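PDB 4ONZ: putative glycoside hydrolase from Bacteroides ovatus, which is of unknown function but probably adopts the five-bladed beta-propeller fold of its family of carbohydrate-active proteins. Local coordinates for residues M231-P236 and D292-L297; F176-S181 and L245-P250. One frame throughout, in Å; residues are numbered along the deposited sequence. Where two conformers were deposited one is given.

Contact 1 of 2, residues M231-P236 and D292-L297; sequences MKIIQP and DPYKVL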
loop_
_atom_site.group_PDB
_atom_site.type_symbol
_atom_site.label_atom_id
_atom_site.label_comp_id
_atom_site.label_asym_id
_atom_site.label_seq_id
_atom_site.Cartn_x
_atom_site.Cartn_y
_atom_site.Cartn_z
HETATM N N MSE A 231 -2.788 19.000 -7.173
HETATM C CA MSE A 231 -2.020 18.779 -8.386
HETATM C C MSE A 231 -1.932 17.317 -8.735
HETATM O O MSE A 231 -1.363 16.526 -7.978
HETATM C CB MSE A 231 -0.603 19.304 -8.189
HETATM C CG MSE A 231 0.186 19.106 -9.478
HETATM SE SE MSE A 231 1.977 19.877 -9.298
HETATM C CE MSE A 231 2.718 18.470 -8.158
ATOM N N LYS A 232 -2.465 16.947 -9.900
ATOM C CA LYS A 232 -2.419 15.558 -10.358
ATOM C C LYS A 232 -1.147 15.326 -11.153
ATOM O O LYS A 232 -0.833 16.086 -12.073
ATOM C CB LYS A 232 -3.619 15.224 -11.241
ATOM C CG LYS A 232 -4.952 15.332 -10.539
ATOM C CD LYS A 232 -6.100 15.085 -11.497
ATOM C CE LYS A 232 -7.416 15.200 -10.755
ATOM N NZ LYS A 232 -8.581 14.893 -11.622
ATOM N N ILE A 233 -0.424 14.272 -10.794
ATOM C CA ILE A 233 0.796 13.885 -11.481
ATOM C C ILE A 233 0.452 13.003 -12.679
ATOM O O ILE A 233 0.987 13.203 -13.762
ATOM C CB ILE A 233 1.758 13.185 -10.517
ATOM C CG1 ILE A 233 2.117 14.174 -9.397
ATOM C CG2 ILE A 233 2.997 12.721 -11.266
ATOM C CD1 ILE A 233 3.043 13.618 -8.342
ATOM N N ILE A 234 -0.389 11.993 -12.451
ATOM C CA ILE A 234 -0.970 11.190 -13.526
ATOM C C ILE A 234 -2.421 10.904 -13.177
ATOM O O ILE A 234 -2.853 11.095 -12.030
ATOM C CB ILE A 234 -0.249 9.861 -13.819
ATOM C CG1 ILE A 234 -0.211 8.950 -12.584
ATOM C CG2 ILE A 234 1.144 10.139 -14.367
ATOM C CD1 ILE A 234 0.094 7.514 -12.937
ATOM N N GLN A 235 -3.167 10.479 -14.186
ATOM C CA GLN A 235 -4.562 10.125 -14.025
ATOM C C GLN A 235 -4.896 9.005 -15.005
ATOM O O GLN A 235 -4.045 8.600 -15.803
ATOM C CB GLN A 235 -5.464 11.356 -14.176
ATOM C CG GLN A 235 -5.254 12.159 -15.439
ATOM C CD GLN A 235 -5.837 13.550 -15.308
ATOM O OE1 GLN A 235 -5.101 14.521 -15.176
ATOM N NE2 GLN A 235 -7.160 13.646 -15.277
ATOM N N PRO A 236 -6.113 8.464 -14.919
ATOM C CA PRO A 236 -6.485 7.344 -15.781
ATOM C C PRO A 236 -6.490 7.644 -17.272
ATOM O O PRO A 236 -6.718 8.786 -17.682
ATOM C CB PRO A 236 -7.881 6.977 -15.282
ATOM C CG PRO A 236 -7.862 7.381 -13.852
ATOM C CD PRO A 236 -7.084 8.649 -13.826
ATOM N N ASP A 292 13.188 16.333 -9.374
ATOM C CA ASP A 292 11.846 16.933 -9.400
ATOM C C ASP A 292 10.809 15.801 -9.355
ATOM O O ASP A 292 10.388 15.308 -10.406
ATOM C CB ASP A 292 11.661 17.799 -10.656
ATOM C CG ASP A 292 10.335 18.560 -10.661
ATOM O OD1 ASP A 292 9.464 18.281 -9.812
ATOM O OD2 ASP A 292 10.161 19.450 -11.517
ATOM N N PRO A 293 10.355 15.415 -8.140
ATOM C CA PRO A 293 9.467 14.259 -8.008
ATOM C C PRO A 293 8.059 14.409 -8.588
ATOM O O PRO A 293 7.301 13.447 -8.565
ATOM C CB PRO A 293 9.415 14.024 -6.492
ATOM C CG PRO A 293 9.668 15.358 -5.897
ATOM C CD PRO A 293 10.516 16.136 -6.865
ATOM N N TYR A 294 7.723 15.589 -9.109
ATOM C CA TYR A 294 6.427 15.821 -9.741
ATOM C C TYR A 294 6.532 15.610 -11.251
ATOM O O TYR A 294 5.517 15.550 -11.955
ATOM C CB TYR A 294 5.953 17.251 -9.471
ATOM C CG TYR A 294 6.064 17.657 -8.026
ATOM C CD1 TYR A 294 5.357 16.981 -7.046
ATOM C CD2 TYR A 294 6.880 18.720 -7.633
ATOM C CE1 TYR A 294 5.448 17.345 -5.717
ATOM C CE2 TYR A 294 6.988 19.082 -6.298
ATOM C CZ TYR A 294 6.263 18.393 -5.344
ATOM O OH TYR A 294 6.347 18.737 -4.014
ATOM N N LYS A 295 7.762 15.488 -11.743
ATOM C CA LYS A 295 8.026 15.376 -13.177
ATOM C C LYS A 295 8.140 13.921 -13.617
ATOM O O LYS A 295 9.052 13.198 -13.204
ATOM C CB LYS A 295 9.304 16.151 -13.517
ATOM C CG LYS A 295 9.741 16.133 -14.972
ATOM C CD LYS A 295 11.110 16.793 -15.092
ATOM C CE LYS A 295 11.676 16.712 -16.499
ATOM N NZ LYS A 295 10.942 17.578 -17.456
ATOM N N VAL A 296 7.204 13.510 -14.470
ATOM C CA VAL A 296 7.159 12.154 -15.000
ATOM C C VAL A 296 8.174 12.012 -16.131
ATOM O O VAL A 296 8.217 12.849 -17.029
ATOM C CB VAL A 296 5.749 11.820 -15.542
ATOM C CG1 VAL A 296 5.727 10.463 -16.244
ATOM C CG2 VAL A 296 4.733 11.868 -14.410
ATOM N N LEU A 297 9.001 10.972 -16.060
ATOM C CA LEU A 297 9.988 10.685 -17.103
ATOM C C LEU A 297 9.483 9.577 -18.001
ATOM O O LEU A 297 9.711 9.614 -19.203
ATOM C CB LEU A 297 11.333 10.256 -16.507
ATOM C CG LEU A 297 12.075 11.275 -15.649
ATOM C CD1 LEU A 297 13.422 10.707 -15.231
ATOM C CD2 LEU A 297 12.244 12.595 -16.381
#
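Ile233 and Tyr294 bring the two backbones nearest, CA to CA 6.2 Å, where an irregular loop passes a type I beta turn, Asp292 to Lys295. This turn leads into strand 296-299, the last strand of one blade of what is probably a five-bladed beta-propeller; the loop connects this blade to the preceding one. The turn is closed by Lys295 N bonding to Asp292 O and includes an Asx turn, Tyr294 N donating to Asp292 OD1 from above the carboxylate plane. Contact between the segments is apolar. Met231, a selenomethionine with two conformers, points its CB toward the turn, and CG, anti to the backbone N (chi1 -178°), carries the chain on outward to cross the Tyr294 side chain at about a right angle. In one conformer SE lies 5.3 Å from the centroid of the Tyr294 ring, obliquely, 28° off the ring normal, in a Met-aromatic contact. Ile233 CD1 comes to the ring edge, near its plane, 4.3 Å from Tyr294 CD1. Leu286 and Leu288 of strand 281-288 border the isoleucines. The CG2 methyl of Val296 meets two others, Ile233 CG2 at 3.7 Å and Ile234 CG2 at 4.0 Å.

Contact 2 of 2, residues F176-S181 and L245-P250; sequences FCKSGS and LTECGP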
loop_
_atom_site.group_PDB
_atom_site.type_symbol
_atom_site.label_atom_id
_atom_site.label_comp_id
_atom_site.label_asym_id
_atom_site.label_seq_id
_atom_site.Cartn_x
_atom_site.Cartn_y
_atom_site.Cartn_z
ATOM N N PHE A 176 -12.356 12.504 0.949
ATOM C CA PHE A 176 -12.291 11.058 0.712
ATOM C C PHE A 176 -10.938 10.813 0.030
ATOM O O PHE A 176 -10.667 11.347 -1.044
ATOM C CB PHE A 176 -13.447 10.631 -0.198
ATOM C CG PHE A 176 -13.649 9.142 -0.305
ATOM C CD1 PHE A 176 -12.766 8.353 -1.030
ATOM C CD2 PHE A 176 -14.778 8.539 0.264
ATOM C CE1 PHE A 176 -12.969 6.985 -1.144
ATOM C CE2 PHE A 176 -14.996 7.179 0.140
ATOM C CZ PHE A 176 -14.080 6.399 -0.559
ATOM N N CYS A 177 -10.072 10.034 0.672
ATOM C CA CYS A 177 -8.739 9.770 0.149
ATOM C C CYS A 177 -8.137 8.519 0.776
ATOM O O CYS A 177 -8.535 8.089 1.863
ATOM C CB CYS A 177 -7.810 10.975 0.359
ATOM S SG CYS A 177 -7.642 11.546 2.067
ATOM N N LYS A 178 -7.181 7.939 0.063
ATOM C CA LYS A 178 -6.530 6.708 0.487
ATOM C C LYS A 178 -5.245 6.479 -0.301
ATOM O O LYS A 178 -4.956 7.218 -1.246
ATOM C CB LYS A 178 -7.466 5.520 0.260
ATOM C CG LYS A 178 -7.947 5.366 -1.171
ATOM C CD LYS A 178 -8.841 4.155 -1.383
ATOM C CE LYS A 178 -10.103 4.188 -0.544
ATOM N NZ LYS A 178 -10.945 3.008 -0.871
ATOM N N SER A 179 -4.487 5.469 0.134
ATOM C CA SER A 179 -3.289 4.982 -0.549
ATOM C C SER A 179 -2.108 5.949 -0.573
ATOM O O SER A 179 -1.887 6.663 -1.565
ATOM C CB SER A 179 -3.665 4.531 -1.959
ATOM O OG SER A 179 -4.834 3.708 -1.921
ATOM N N GLY A 180 -1.343 5.949 0.516
ATOM C CA GLY A 180 -0.173 6.824 0.660
ATOM C C GLY A 180 1.151 6.092 0.515
ATOM O O GLY A 180 1.431 5.181 1.285
ATOM N N SER A 181 1.962 6.505 -0.464
ATOM C CA SER A 181 3.264 5.879 -0.743
ATOM C C SER A 181 4.454 6.805 -0.460
ATOM O O SER A 181 4.855 7.629 -1.302
ATOM C CB SER A 181 3.319 5.416 -2.193
ATOM O OG SER A 181 2.301 4.482 -2.435
ATOM N N LEU A 245 -8.765 3.840 -12.609
ATOM C CA LEU A 245 -8.033 4.347 -11.460
ATOM C C LEU A 245 -6.544 4.212 -11.673
ATOM O O LEU A 245 -6.095 3.333 -12.411
ATOM C CB LEU A 245 -8.360 3.525 -10.217
ATOM C CG LEU A 245 -9.789 3.451 -9.703
ATOM C CD1 LEU A 245 -9.847 2.485 -8.537
ATOM C CD2 LEU A 245 -10.292 4.833 -9.297
ATOM N N THR A 246 -5.801 5.079 -10.987
ATOM C CA THR A 246 -4.328 5.054 -10.939
ATOM C C THR A 246 -4.039 5.225 -9.466
ATOM O O THR A 246 -3.945 6.354 -8.970
ATOM C CB THR A 246 -3.655 6.208 -11.719
ATOM O OG1 THR A 246 -4.194 7.456 -11.290
ATOM C CG2 THR A 246 -3.856 6.058 -13.225
ATOM N N GLU A 247 -3.901 4.100 -8.775
ATOM C CA GLU A 247 -3.804 4.080 -7.324
ATOM C C GLU A 247 -2.432 3.670 -6.788
ATOM O O GLU A 247 -1.850 2.679 -7.225
ATOM C CB GLU A 247 -4.896 3.148 -6.781
ATOM C CG GLU A 247 -4.983 3.106 -5.261
ATOM C CD GLU A 247 -6.253 2.461 -4.741
ATOM O OE1 GLU A 247 -6.959 1.775 -5.510
ATOM O OE2 GLU A 247 -6.548 2.646 -3.543
ATOM N N CYS A 248 -1.936 4.416 -5.803
ATOM C CA CYS A 248 -0.625 4.141 -5.248
ATOM C C CYS A 248 -0.517 2.718 -4.717
ATOM O O CYS A 248 -1.448 2.186 -4.119
ATOM C CB CYS A 248 -0.247 5.149 -4.159
ATOM S SG CYS A 248 0.101 6.790 -4.798
ATOM N N GLY A 249 0.639 2.116 -4.967
ATOM C CA GLY A 249 0.940 0.773 -4.510
ATOM C C GLY A 249 1.796 0.889 -3.265
ATOM O O GLY A 249 1.449 1.632 -2.348
ATOM N N PRO A 250 2.916 0.150 -3.215
ATOM C CA PRO A 250 3.838 0.243 -2.083
ATOM C C PRO A 250 4.573 1.580 -2.077
ATOM O O PRO A 250 4.410 2.387 -3.006
ATOM C CB PRO A 250 4.824 -0.919 -2.313
ATOM C CG PRO A 250 4.674 -1.299 -3.737
ATOM C CD PRO A 250 3.384 -0.770 -4.259
#
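Ser179 and Glu247 are turned to each other by their first torsions: OG of Ser179 stands anti to its carbonyl carbon (chi1 -47°), while CG of Glu247 is anti to the backbone N (chi1 -176°), and the glutamate chain runs on extended. Ser179 OG donates to Glu247 OE2 at 2.6 Å, a short bond that uses the anti lone pair, on the side away from the other carboxylate oxygen. Lys178 crosses the glutamate obliquely. Its CD methylene lies 3.5 Å from Glu247 OE2, whereas its amine NZ remains 5.2 Å from that oxygen, near but not in contact. Further along, Ser181 OG sits 3.0 Å from both Gly249 O and Pro250 O; the bond to Pro250 O is possible but not settled, since this proton has another acceptor within reach. Gly249 O accepts from Arg123 NE, and Cys248 O from Arg123 NH2, so one guanidinium grips this stretch of backbone. Between the two serines Cys248 packs tightly through CB, 3.1 Å from Ser181 OG and 3.4 Å from Ser179 O, its SG lying farther from both oxygens. Residues 178-181 and 247-250, running 44° apart, lead into or lie at strands 180-187 and 245-255, which pair in parallel. An unknown ligand, probably from the crystallisation liquor, lies about 4 Å from the Glu247 side chain. This buried meeting of first strands from successive blades, close to the centre of the chain, is consistent with the central pocket of a five-bladed beta-propeller.

In the fold
The four segments alternate along the chain, 176-181, 231-236, 245-250 and 292-297, so that each contact reaches across one segment of the other. The centre of contact 2 lies about 7 Å, and that of contact 1 about 18 Å, from the centre of the chain; the two contact centres are about 14 Å apart. Both reach one mixed sheet, contact 2 at strands 180-187 and 245-255, contact 1 at strand 296-299. Residues 231-236 also touch 245-250 directly, Gln235 C lying 3.6 Å from Thr246 CG2. In the probable propeller, contact 2 thus brings the inner strands of successive blades together, while contact 1 packs the connection between them against the outer edge of the second.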